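Local coordinates for protein SYE1 (Shewanella oneidensis, PDB 4AWT) that binds flavin mononucleotide and, as in the NADH:flavin oxidoreductase family, probably transfers hydride from NADH or NADPH in redox reactions of CH-CH groups, at residues L168-M171 with G177-L180; Q60-A65 with I160-Q165. The protein carries 1 engineered substitution. All blocks are in the same frame, centred on the assembly; numbering follows the deposited sequence.

Interaction 1: L168-M171 with G177-L180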
ATOM      1  N   LEU A 168      -9.795   8.979  -9.680  1.00  6.52           N
ATOM      2  CA  LEU A 168      -9.856   9.652 -10.955  1.00  6.89           C
ATOM      3  C   LEU A 168      -8.525  10.339 -11.252  1.00  6.37           C
ATOM      4  O   LEU A 168      -8.051  10.318 -12.402  1.00  7.25           O
ATOM      5  CB  LEU A 168     -10.992  10.681 -10.967  1.00  7.86           C
ATOM      6  CG  LEU A 168     -12.383  10.071 -10.835  1.00 11.58           C
ATOM      7  CD1 LEU A 168     -13.386  11.243 -10.729  1.00 15.05           C
ATOM      8  CD2 LEU A 168     -12.723   9.177 -11.982  1.00 13.20           C
ATOM      9  N   ASN A 169      -7.918  10.953 -10.245  1.00  6.55           N
ATOM     10  CA  ASN A 169      -6.636  11.617 -10.434  1.00  6.37           C
ATOM     11  C   ASN A 169      -5.563  10.595 -10.851  1.00  6.15           C
ATOM     12  O   ASN A 169      -4.716  10.904 -11.695  1.00  6.81           O
ATOM     13  CB  ASN A 169      -6.227  12.299  -9.158  1.00  6.37           C
ATOM     14  CG  ASN A 169      -7.113  13.466  -8.774  1.00  6.92           C
ATOM     15  OD1 ASN A 169      -7.951  13.918  -9.577  1.00  7.40           O
ATOM     16  ND2 ASN A 169      -6.907  13.953  -7.579  1.00  7.22           N
ATOM     17  N   ALA A 170      -5.601   9.413 -10.259  1.00  6.15           N
ATOM     18  CA  ALA A 170      -4.641   8.376 -10.642  1.00  6.08           C
ATOM     19  C   ALA A 170      -4.809   7.991 -12.101  1.00  5.95           C
ATOM     20  O   ALA A 170      -3.834   7.778 -12.818  1.00  6.42           O
ATOM     21  CB  ALA A 170      -4.811   7.158  -9.754  1.00  6.35           C
ATOM     22  N   MET A 171      -6.050   7.915 -12.586  1.00  6.23           N
ATOM     23  CA  MET A 171      -6.270   7.614 -13.983  1.00  6.91           C
ATOM     24  C   MET A 171      -5.752   8.755 -14.851  1.00  6.91           C
ATOM     25  O   MET A 171      -5.134   8.508 -15.900  1.00  7.52           O
ATOM     26  CB  MET A 171      -7.720   7.293 -14.290  1.00  7.71           C
ATOM     27  CG  MET A 171      -8.274   6.069 -13.569  1.00  8.43           C
ATOM     28  SD  MET A 171      -7.345   4.542 -13.808  1.00  9.80           S
ATOM     29  CE  MET A 171      -6.230   4.561 -12.443  1.00  9.82           C
ATOM     30  N   GLY A 177      -4.337   1.408 -12.518  1.00  5.85           N
ATOM     31  CA  GLY A 177      -5.294   1.097 -11.466  1.00  6.02           C
ATOM     32  C   GLY A 177      -4.856   1.736 -10.184  1.00  5.21           C
ATOM     33  O   GLY A 177      -3.843   2.462 -10.134  1.00  5.62           O
ATOM     34  N   ILE A 178      -5.625   1.470  -9.125  1.00  5.22           N
ATOM     35  CA  ILE A 178      -5.293   1.922  -7.797  1.00  5.21           C
ATOM     36  C   ILE A 178      -5.320   0.739  -6.834  1.00  4.98           C
ATOM     37  O   ILE A 178      -6.059  -0.214  -7.043  1.00  5.45           O
ATOM     38  CB  ILE A 178      -6.204   3.067  -7.304  1.00  5.54           C
ATOM     39  CG1 ILE A 178      -7.650   2.649  -7.063  1.00  6.14           C
ATOM     40  CG2 ILE A 178      -6.104   4.224  -8.275  1.00  6.22           C
ATOM     41  CD1 ILE A 178      -7.981   2.069  -5.709  1.00  6.95           C
ATOM     42  N   GLU A 179      -4.546   0.869  -5.769  1.00  5.05           N
ATOM     43  CA  GLU A 179      -4.601  -0.027  -4.632  1.00  5.07           C
ATOM     44  C   GLU A 179      -5.064   0.781  -3.452  1.00  5.09           C
ATOM     45  O   GLU A 179      -4.452   1.791  -3.068  1.00  5.75           O
ATOM     46  CB  GLU A 179      -3.235  -0.637  -4.318  1.00  5.18           C
ATOM     47  CG  GLU A 179      -3.309  -1.638  -3.174  1.00  5.44           C
ATOM     48  CD  GLU A 179      -1.962  -2.240  -2.820  1.00  5.00           C
ATOM     49  OE1 GLU A 179      -1.559  -3.203  -3.554  1.00  5.35           O
ATOM     50  OE2 GLU A 179      -1.326  -1.782  -1.861  1.00  5.64           O
ATOM     51  N   LEU A 180      -6.158   0.349  -2.808  1.00  5.11           N
ATOM     52  CA  LEU A 180      -6.593   0.991  -1.574  1.00  5.10           C
ATOM     53  C   LEU A 180      -5.765   0.471  -0.421  1.00  4.88           C
ATOM     54  O   LEU A 180      -5.791  -0.717  -0.111  1.00  5.51           O
ATOM     55  CB  LEU A 180      -8.055   0.667  -1.338  1.00  5.63           C
ATOM     56  CG  LEU A 180      -8.649   1.206  -0.040  1.00  6.13           C
ATOM     57  CD1 LEU A 180      -8.559   2.736  -0.006  1.00  6.92           C
ATOM     58  CD2 LEU A 180     -10.078   0.720   0.125  1.00  7.50           C
TER

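Interaction 2: Q60-A65 with I160-Q165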
ATOM      1  N   GLN A  60      -0.823  10.173  -0.613  1.00  5.58           N
ATOM      2  CA  GLN A  60      -1.927  10.693   0.201  1.00  5.58           C
ATOM      3  C   GLN A  60      -2.979  11.346  -0.670  1.00  5.43           C
ATOM      4  O   GLN A  60      -2.717  12.081  -1.629  1.00  6.11           O
ATOM      5  CB  GLN A  60      -1.449  11.655   1.280  1.00  6.02           C
ATOM      6  CG  GLN A  60      -0.716  12.906   0.797  1.00  6.28           C
ATOM      7  CD  GLN A  60       0.768  12.746   0.725  1.00  6.06           C
ATOM      8  OE1 GLN A  60       1.294  11.611   0.727  1.00  6.97           O
ATOM      9  NE2 GLN A  60       1.496  13.830   0.617  1.00  7.47           N
ATOM     10  N   ILE A  61      -4.246  11.125  -0.272  1.00  5.67           N
ATOM     11  CA  ILE A  61      -5.400  11.586  -1.002  1.00  5.65           C
ATOM     12  C   ILE A  61      -5.804  13.024  -0.691  1.00  5.92           C
ATOM     13  O   ILE A  61      -6.668  13.567  -1.360  1.00  6.79           O
ATOM     14  CB  ILE A  61      -6.603  10.638  -0.781  1.00  5.53           C
ATOM     15  CG1 ILE A  61      -7.098  10.684   0.664  1.00  5.86           C
ATOM     16  CG2 ILE A  61      -6.271   9.241  -1.234  1.00  6.10           C
ATOM     17  CD1 ILE A  61      -8.332   9.853   0.935  1.00  6.34           C
ATOM     18  N   SER A  62      -5.185  13.622   0.313  1.00  6.00           N
ATOM     19  CA  SER A  62      -5.546  14.963   0.744  1.00  6.59           C
ATOM     20  C   SER A  62      -4.446  15.448   1.675  1.00  6.88           C
ATOM     21  O   SER A  62      -3.598  14.649   2.133  1.00  7.12           O
ATOM     22  CB  SER A  62      -6.857  14.973   1.509  1.00  7.18           C
ATOM     23  OG  SER A  62      -6.651  14.372   2.784  1.00  7.86           O
ATOM     24  N   PRO A  63      -4.449  16.733   2.034  1.00  8.17           N
ATOM     25  CA  PRO A  63      -3.448  17.218   2.976  1.00  8.83           C
ATOM     26  C   PRO A  63      -3.457  16.542   4.326  1.00  8.78           C
ATOM     27  O   PRO A  63      -2.412  16.444   4.972  1.00 11.32           O
ATOM     28  CB  PRO A  63      -3.783  18.721   3.084  1.00 11.06           C
ATOM     29  CG  PRO A  63      -4.403  19.048   1.760  1.00 11.38           C
ATOM     30  CD  PRO A  63      -5.203  17.822   1.398  1.00  9.91           C
ATOM     31  N   THR A  64      -4.633  16.122   4.813  1.00  7.92           N
ATOM     32  CA  THR A  64      -4.748  15.555   6.144  1.00  8.30           C
ATOM     33  C   THR A  64      -4.688  14.029   6.172  1.00  7.46           C
ATOM     34  O   THR A  64      -4.820  13.423   7.204  1.00  8.53           O
ATOM     35  CB  THR A  64      -6.021  16.045   6.872  1.00  9.61           C
ATOM     36  OG1 THR A  64      -7.162  15.742   6.109  1.00  9.92           O
ATOM     37  CG2 THR A  64      -5.964  17.551   7.101  1.00 12.06           C
ATOM     38  N   ALA A  65      -4.364  13.458   4.991  1.00  6.81           N
ATOM     39  CA  ALA A  65      -4.216  12.026   4.814  1.00  6.17           C
ATOM     40  C   ALA A  65      -2.739  11.553   4.960  1.00  6.28           C
ATOM     41  O   ALA A  65      -2.492  10.353   4.925  1.00  6.48           O
ATOM     42  CB  ALA A  65      -4.732  11.632   3.480  1.00  6.29           C
ATOM     43  N   ILE A 160     -14.479   9.659   1.811  1.00  6.62           N
ATOM     44  CA  ILE A 160     -14.928   8.877   0.661  1.00  6.59           C
ATOM     45  C   ILE A 160     -14.775   9.699  -0.632  1.00  6.31           C
ATOM     46  O   ILE A 160     -14.281   9.217  -1.637  1.00  6.51           O
ATOM     47  CB  ILE A 160     -16.353   8.344   0.849  1.00  7.10           C
ATOM     48  CG1 ILE A 160     -16.380   7.305   1.968  1.00  7.80           C
ATOM     49  CG2 ILE A 160     -16.913   7.809  -0.435  1.00  7.94           C
ATOM     50  CD1 ILE A 160     -17.765   6.952   2.460  1.00  9.26           C
ATOM     51  N   ALA A 161     -15.209  10.970  -0.575  1.00  6.77           N
ATOM     52  CA  ALA A 161     -15.098  11.836  -1.745  1.00  6.61           C
ATOM     53  C   ALA A 161     -13.630  12.022  -2.150  1.00  6.07           C
ATOM     54  O   ALA A 161     -13.334  12.061  -3.351  1.00  6.72           O
ATOM     55  CB  ALA A 161     -15.747  13.189  -1.461  1.00  7.32           C
ATOM     56  N   ASP A 162     -12.764  12.153  -1.176  1.00  6.27           N
ATOM     57  CA  ASP A 162     -11.341  12.320  -1.450  1.00  6.15           C
ATOM     58  C   ASP A 162     -10.756  11.053  -2.095  1.00  5.77           C
ATOM     59  O   ASP A 162      -9.951  11.133  -3.014  1.00  6.19           O
ATOM     60  CB  ASP A 162     -10.591  12.682  -0.197  1.00  6.50           C
ATOM     61  CG  ASP A 162     -10.918  14.044   0.395  1.00  7.09           C
ATOM     62  OD1 ASP A 162     -11.514  14.885  -0.314  1.00  8.99           O
ATOM     63  OD2 ASP A 162     -10.517  14.267   1.554  1.00  8.63           O
ATOM     64  N   TYR A 163     -11.155   9.880  -1.596  1.00  6.06           N
ATOM     65  CA  TYR A 163     -10.715   8.647  -2.242  1.00  5.87           C
ATOM     66  C   TYR A 163     -11.197   8.549  -3.664  1.00  5.99           C
ATOM     67  O   TYR A 163     -10.461   8.171  -4.572  1.00  6.25           O
ATOM     68  CB  TYR A 163     -11.183   7.435  -1.456  1.00  6.11           C
ATOM     69  CG  TYR A 163     -10.320   6.966  -0.328  1.00  5.72           C
ATOM     70  CD1 TYR A 163      -9.047   6.452  -0.565  1.00  5.87           C
ATOM     71  CD2 TYR A 163     -10.759   6.986   1.003  1.00  6.34           C
ATOM     72  CE1 TYR A 163      -8.251   6.008   0.472  1.00  5.97           C
ATOM     73  CE2 TYR A 163      -9.992   6.511   2.030  1.00  6.37           C
ATOM     74  CZ  TYR A 163      -8.713   6.020   1.768  1.00  5.79           C
ATOM     75  OH  TYR A 163      -7.996   5.530   2.831  1.00  6.48           O
ATOM     76  N   ARG A 164     -12.482   8.866  -3.874  1.00  6.05           N
ATOM     77  CA  ARG A 164     -13.074   8.767  -5.194  0.65  6.51           C
ATOM     78  C   ARG A 164     -12.321   9.651  -6.177  1.00  6.14           C
ATOM     79  O   ARG A 164     -11.965   9.245  -7.285  1.00  6.92           O
ATOM     80  CB  ARG A 164     -14.570   9.133  -5.091  0.65  6.53           C
ATOM     81  CG  ARG A 164     -15.379   8.616  -6.264  0.65  6.36           C
ATOM     82  CD  ARG A 164     -16.805   9.175  -6.205  0.65  6.53           C
ATOM     83  NE  ARG A 164     -17.660   8.593  -7.202  0.65  7.18           N
ATOM     84  CZ  ARG A 164     -17.570   8.853  -8.491  0.65  6.96           C
ATOM     85  NH1 ARG A 164     -16.707   9.747  -8.971  0.65  7.84           N
ATOM     86  NH2 ARG A 164     -18.381   8.233  -9.344  0.65  8.55           N
ATOM     87  N   GLN A 165     -12.097  10.898  -5.762  1.00  6.31           N
ATOM     88  CA  GLN A 165     -11.402  11.819  -6.637  1.00  6.65           C
ATOM     89  C   GLN A 165      -9.954  11.397  -6.860  1.00  6.11           C
ATOM     90  O   GLN A 165      -9.427  11.562  -7.960  1.00  6.76           O
ATOM     91  CB  GLN A 165     -11.484  13.246  -6.086  1.00  7.34           C
ATOM     92  CG  GLN A 165     -10.886  14.269  -7.039  1.00  8.65           C
ATOM     93  CD  GLN A 165     -11.556  14.307  -8.380  1.00 10.45           C
ATOM     94  OE1 GLN A 165     -10.883  14.296  -9.487  1.00 12.19           O
ATOM     95  NE2 GLN A 165     -12.842  14.330  -8.421  1.00 13.05           N
TER
HETATM   96  O   HOH W   1      -8.280  13.279  -3.589  1.00  8.47           O
HETATM   97  O   HOH W   2      -8.878  12.917   3.224  1.00  8.32           O

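Interaction 1: L168-M171 with G177-L180
Glu179 OE1 is gripped by two hydrogen bonds, from the side chains of Tyr266 and His268, on a strand whose preceding residues, Gly177 and Ile178, meet Ala170 and Met171 of the helix. Its other carboxylate oxygen, OE2, pairs with NE2 of the FMN-binding Gln100, which makes Glu179 a second-shell residue of the flavin site. Ile178 belongs to the opposite side of the same strand and supplies the touch with 168-171. Its CG2 methyl meets the CB methyl of Ala170 at 3.5 Å, a close approach for two methyl carbons. The torsion of Ile178 accounts for this: CG1 takes the crowded position between backbone N and carbonyl carbon (chi1 68°), while CG2 lies anti to the carbonyl carbon and is the branch presented to the helix. Met171 reaches the strand by its far end. The chain bends at chi2 (-55°) and again at chi3 (92°), bringing CE over the backbone of Gly177, where it stands 3.7 Å from Gly177 N and no farther from Gly177 CA. The same methyl grazes Ile178 CG2 at 4.2 Å. The nearest CA pairs, Ala170 with Ile178 and Met171 with Gly177, are each 7.1 Å apart and run in opposite order along the two segments. Helix 153-172 leads through a short loop into strand 177-181, the fourth of the eight parallel barrel strands, so the contact joins the outer helical layer to the barrel wall. Ile225 of helix 212-225 touches both Met171 and Ile178 and adds to the apolar cluster. The strand backbone bonds to Ala99, Leu101, Arg229 and Gly231; from the helix come two methyls, Ala170 CB and Met171 CE, and the fit therefore rests on nondirectional dispersion and exclusion of water.

Interaction 2: Q60-A65 with I160-Q165
The CD1 methyl of Ile61 sits over the centre of the Tyr163 ring in a CH-pi contact, 3.6 Å from the centroid and only 5° off the ring normal, its bond to CG1 running aslant to that normal. Ile61 CD1 is nearly equidistant from the six ring carbons, so the methyl is centred and does not lean on an edge. Chi2 of Ile61 is extended (176°), which carries CD1 out to the ring. The second branch, CG2, lies on the same face, out beyond the CD1-CE1 side of the ring, with Ile61 CG2 4.0 Å from Tyr163 CD1. The two side chains are inclined to each other, whereas Ile61 and Asp162 cross at about a right angle, with Ile61 CD1 resting 3.8 Å from Asp162 CB. The isoleucine is thereby caught in the angle between two successive helix side chains. This pairing belongs to the TIM-barrel architecture of the family: 60-65 is the start of the loop leaving the second barrel strand, 53-60, and helix 153-172 belongs to the outer layer of helices. Ile61 also bonds by its backbone to Trp102, which ties the start of the loop to the end of the third strand. With an alanine in place of Tyr163, the Ile61 methyl would probably lose the aromatic face on which it is seated, and a gap would open between loop and helix. Polar linkage between the segments runs through water. One molecule donates to both Ile61 O and Asp162 O, at 2.8 Å each, tying the two backbones together. A second joins the side chains: it donates to Asp162 OD2 at 2.7 Å and is hydrogen-bonded to Ser62 OG, while Ser62 CB approaches OD2 directly at 3.7 Å. The remaining carboxylate oxygen, Asp162 OD1, is held by Gln158 NE2, one helical turn earlier.

The two contacts share helix 153-172 and have centres 11 Å apart, on the same side of the chain's centre. Along the chain they come in series: 60-65 and 160-165 are followed by 168-171 and then 177-180. Interaction 2 ties the helix to the loop leaving the second barrel strand, and interaction 1 packs a later part of the same helix on the fourth strand. They touch directly where Leu180 CD1 meets Tyr163 CE1 at 3.3 Å. The helix is thus fitted to two parts of one TIM barrel, whose FMN lies about 12 Å from the Ile178 side chain and about 11 Å from that of Tyr163.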